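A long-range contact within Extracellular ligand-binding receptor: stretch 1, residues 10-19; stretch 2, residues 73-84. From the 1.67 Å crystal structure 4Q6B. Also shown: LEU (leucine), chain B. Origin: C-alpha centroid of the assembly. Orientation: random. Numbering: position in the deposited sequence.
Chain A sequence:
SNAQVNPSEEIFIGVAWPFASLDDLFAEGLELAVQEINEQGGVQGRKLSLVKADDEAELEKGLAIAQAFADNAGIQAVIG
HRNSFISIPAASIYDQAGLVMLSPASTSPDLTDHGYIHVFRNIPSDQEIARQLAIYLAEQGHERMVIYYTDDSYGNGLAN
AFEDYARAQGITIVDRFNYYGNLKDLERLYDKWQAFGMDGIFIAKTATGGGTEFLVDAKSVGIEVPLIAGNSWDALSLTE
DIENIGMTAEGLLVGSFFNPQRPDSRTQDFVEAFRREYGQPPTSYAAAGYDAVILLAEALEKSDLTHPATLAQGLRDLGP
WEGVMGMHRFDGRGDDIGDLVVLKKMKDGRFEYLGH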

# COMPACT_ATOMS: atom_id res chain seq x y z
N GLU A 10 -9.40 28.67 -7.71
CA GLU A 10 -8.92 27.31 -7.98
C GLU A 10 -7.78 26.94 -7.05
O GLU A 10 -6.82 27.74 -6.88
CB GLU A 10 -8.46 27.22 -9.43
CG GLU A 10 -8.19 25.80 -9.88
CD GLU A 10 -8.32 25.65 -11.39
OE1 GLU A 10 -8.60 24.52 -11.84
OE2 GLU A 10 -8.14 26.65 -12.13
N ILE A 11 -7.85 25.75 -6.45
CA ILE A 11 -6.68 25.23 -5.74
C ILE A 11 -6.22 23.87 -6.21
O ILE A 11 -6.99 23.09 -6.76
CB ILE A 11 -6.83 25.25 -4.19
CG1 ILE A 11 -7.77 24.18 -3.70
CG2 ILE A 11 -7.23 26.65 -3.68
CD1 ILE A 11 -7.73 24.08 -2.18
N PHE A 12 -4.94 23.59 -5.96
CA PHE A 12 -4.29 22.45 -6.58
C PHE A 12 -3.65 21.49 -5.58
O PHE A 12 -2.97 21.89 -4.61
CB PHE A 12 -3.21 23.00 -7.51
CG PHE A 12 -3.74 23.88 -8.59
CD1 PHE A 12 -4.23 23.33 -9.76
CD2 PHE A 12 -3.75 25.27 -8.45
CE1 PHE A 12 -4.73 24.14 -10.75
CE2 PHE A 12 -4.27 26.07 -9.44
CZ PHE A 12 -4.75 25.50 -10.60
N ILE A 13 -3.83 20.20 -5.86
CA ILE A 13 -3.06 19.14 -5.20
C ILE A 13 -2.18 18.49 -6.26
O ILE A 13 -2.69 18.16 -7.34
CB ILE A 13 -4.00 18.08 -4.57
CG1 ILE A 13 -4.75 18.73 -3.41
CG2 ILE A 13 -3.21 16.86 -4.07
CD1 ILE A 13 -5.78 17.74 -2.77
N GLY A 14 -0.88 18.37 -5.97
CA GLY A 14 0.03 17.61 -6.85
C GLY A 14 -0.11 16.10 -6.68
O GLY A 14 -0.41 15.59 -5.59
N VAL A 15 0.10 15.34 -7.77
CA VAL A 15 0.08 13.88 -7.66
C VAL A 15 1.28 13.38 -8.46
O VAL A 15 1.46 13.77 -9.62
CB VAL A 15 -1.21 13.24 -8.26
CG1 VAL A 15 -1.17 11.72 -8.02
CG2 VAL A 15 -2.51 13.92 -7.65
N ALA A 16 2.07 12.49 -7.86
CA ALA A 16 3.24 11.89 -8.52
C ALA A 16 3.02 10.37 -8.52
O ALA A 16 2.86 9.76 -7.44
CB ALA A 16 4.50 12.24 -7.73
N TRP A 17 2.99 9.75 -9.72
CA TRP A 17 2.64 8.33 -9.85
C TRP A 17 3.15 7.82 -11.16
O TRP A 17 3.36 8.62 -12.06
CB TRP A 17 1.09 8.18 -9.86
CG TRP A 17 0.57 6.81 -9.55
CD1 TRP A 17 0.01 5.94 -10.43
CD2 TRP A 17 0.49 6.19 -8.26
NE1 TRP A 17 -0.41 4.77 -9.76
CE2 TRP A 17 -0.13 4.92 -8.43
CE3 TRP A 17 0.86 6.61 -6.96
CZ2 TRP A 17 -0.38 4.05 -7.35
CZ3 TRP A 17 0.61 5.75 -5.89
CH2 TRP A 17 0.01 4.49 -6.09
N PRO A 18 3.38 6.51 -11.29
CA PRO A 18 3.80 6.02 -12.60
C PRO A 18 2.55 5.80 -13.47
O PRO A 18 2.19 4.66 -13.80
CB PRO A 18 4.50 4.69 -12.30
CG PRO A 18 4.71 4.68 -10.80
CD PRO A 18 3.61 5.50 -10.23
N PHE A 19 1.91 6.91 -13.86
CA PHE A 19 0.61 6.87 -14.52
C PHE A 19 0.60 6.05 -15.80
O PHE A 19 -0.29 5.20 -16.02
CB PHE A 19 0.10 8.28 -14.84
CG PHE A 19 -0.37 9.06 -13.63
CD1 PHE A 19 -1.57 8.72 -13.00
CD2 PHE A 19 0.38 10.13 -13.14
CE1 PHE A 19 -2.02 9.44 -11.90
CE2 PHE A 19 -0.05 10.85 -12.04
CZ PHE A 19 -1.25 10.50 -11.40
N ALA A 73 4.34 27.53 -5.30
CA ALA A 73 3.53 28.05 -4.18
C ALA A 73 2.04 27.68 -4.34
O ALA A 73 1.25 27.74 -3.37
CB ALA A 73 3.71 29.61 -4.03
N GLY A 74 1.64 27.30 -5.55
CA GLY A 74 0.28 26.87 -5.80
C GLY A 74 -0.09 25.45 -5.42
O GLY A 74 -1.26 25.08 -5.45
N ILE A 75 0.90 24.62 -5.05
CA ILE A 75 0.63 23.25 -4.66
C ILE A 75 0.36 23.17 -3.14
O ILE A 75 1.24 23.55 -2.35
CB ILE A 75 1.83 22.36 -5.04
CG1 ILE A 75 2.07 22.41 -6.57
CG2 ILE A 75 1.63 20.92 -4.61
CD1 ILE A 75 0.99 21.68 -7.40
N GLN A 76 -0.84 22.68 -2.76
CA GLN A 76 -1.27 22.72 -1.35
C GLN A 76 -0.81 21.50 -0.60
O GLN A 76 -0.66 21.54 0.63
CB GLN A 76 -2.81 22.81 -1.24
CG GLN A 76 -3.43 24.01 -2.00
CD GLN A 76 -3.13 25.41 -1.43
OE1 GLN A 76 -2.65 25.55 -0.29
NE2 GLN A 76 -3.44 26.46 -2.21
N ALA A 77 -0.60 20.42 -1.34
CA ALA A 77 -0.21 19.10 -0.81
C ALA A 77 0.12 18.22 -2.02
O ALA A 77 -0.23 18.54 -3.17
CB ALA A 77 -1.35 18.47 -0.00
N VAL A 78 0.82 17.11 -1.76
CA VAL A 78 1.13 16.10 -2.78
C VAL A 78 0.70 14.70 -2.36
O VAL A 78 0.92 14.28 -1.21
CB VAL A 78 2.68 16.11 -3.08
CG1 VAL A 78 3.13 14.97 -4.07
CG2 VAL A 78 3.04 17.47 -3.60
N ILE A 79 0.10 13.99 -3.32
CA ILE A 79 -0.27 12.57 -3.18
C ILE A 79 0.79 11.80 -3.95
O ILE A 79 1.00 12.04 -5.13
CB ILE A 79 -1.66 12.27 -3.79
CG1 ILE A 79 -2.72 12.95 -2.92
CG2 ILE A 79 -1.96 10.75 -3.72
CD1 ILE A 79 -4.11 12.87 -3.49
N GLY A 80 1.50 10.91 -3.26
CA GLY A 80 2.52 10.09 -3.89
C GLY A 80 3.59 9.75 -2.85
O GLY A 80 3.38 10.05 -1.69
N HIS A 81 4.69 9.08 -3.25
CA HIS A 81 4.83 8.44 -4.57
C HIS A 81 4.38 6.97 -4.38
O HIS A 81 3.85 6.60 -3.31
CB HIS A 81 6.29 8.52 -5.06
CG HIS A 81 6.76 9.92 -5.32
ND1 HIS A 81 7.32 10.29 -6.54
CD2 HIS A 81 6.74 11.04 -4.56
CE1 HIS A 81 7.62 11.58 -6.51
NE2 HIS A 81 7.28 12.06 -5.32
N ARG A 82 4.58 6.12 -5.38
CA ARG A 82 4.08 4.72 -5.27
C ARG A 82 5.16 3.87 -4.62
O ARG A 82 4.92 3.21 -3.58
CB ARG A 82 3.80 4.15 -6.65
CG ARG A 82 3.15 2.75 -6.61
CD ARG A 82 2.84 2.27 -8.04
NE ARG A 82 2.18 0.97 -8.13
CZ ARG A 82 2.81 -0.18 -8.35
NH1 ARG A 82 2.11 -1.31 -8.42
NH2 ARG A 82 4.13 -0.19 -8.49
N ASN A 83 6.36 3.91 -5.18
CA ASN A 83 7.40 2.99 -4.73
C ASN A 83 8.10 3.56 -3.52
O ASN A 83 8.46 4.74 -3.52
CB ASN A 83 8.48 2.80 -5.83
CG ASN A 83 7.89 2.25 -7.12
OD1 ASN A 83 7.36 3.01 -7.93
ND2 ASN A 83 7.94 0.92 -7.29
N SER A 84 8.31 2.74 -2.49
CA SER A 84 9.03 3.27 -1.32
C SER A 84 10.44 3.79 -1.62
O SER A 84 10.90 4.75 -0.99
CB SER A 84 9.09 2.21 -0.20
OG SER A 84 7.81 1.94 0.31
N LEU B . 4.22 -1.27 -1.56
CA LEU B . 5.21 -1.04 -2.62
C LEU B . 6.34 -0.16 -2.13
O LEU B . 7.31 0.08 -2.84
CB LEU B . 4.52 -0.41 -3.83
CG LEU B . 3.58 -1.51 -4.34
CD1 LEU B . 2.20 -0.98 -4.57
CD2 LEU B . 4.10 -2.25 -5.56
OXT LEU B . 6.28 0.30 -0.98
O HOH W 1 -3.59 26.13 -4.90
O HOH W 2 4.61 7.60 -7.63

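The most unusual feature lies at Gly80 and His81: the peptide bond between them is cis, and Gly80 itself adopts phi 151° and psi -175°. Only glycine is comfortable there, because a CB would be jammed against the preceding carbonyl and would also lie 2.6 Å from Ala16 O. After this turn the His81 ring lies against Ala16, whose CB sits 3.6 Å from the ring centroid and over its face. The methyl offers its C-H groups to the face of the ring.

Before the turn, the two strands run parallel and are joined by a ladder of backbone hydrogen bonds. Gln76 N donates to Phe12 O (2.9 Å), and Gly14 N to Ala77 O (2.9 Å), the latter more bent at 143°. Gly14 O then accepts from Ile79 N (2.8 Å), while Ala16 N reaches Ile79 O (3.0 Å). Gly14 thus bonds through both its N and its O, and the CA of Gly14 comes within 4.5 Å of the CA of Val78. Lack of a side chain suits this place: an ideal CB would lie a tight 3.4 Å from Val78 CG2. On the other face of the sheet, branched aliphatic residues pack together, with Ile13 CG2 4.1 Å from Ile79 CG1 and Val15 CG2 4.3 Å from Ile79 CB. All three are buried, and their apolar side chains leave no polar group to satisfy.

Water extends the pairing at both ends. One molecule accepts from Phe12 N (3.1 Å) and donates to Gly74 O (2.6 Å); another accepts from Arg82 N at 2.7 Å and lies 2.8 Å from Ala16 O.

Beyond the ladder, the extended Arg82 chain lays its methylenes over Trp17, with Arg82 CB 3.8 Å from the centroid of the six-membered ring. Arginine suits this place by pairing apolar methylenes for the broad indole face with a polar end. Its guanidinium turns one face to the bound leucine, Arg82 NH2 lying 3.6 Å from LEU CD2.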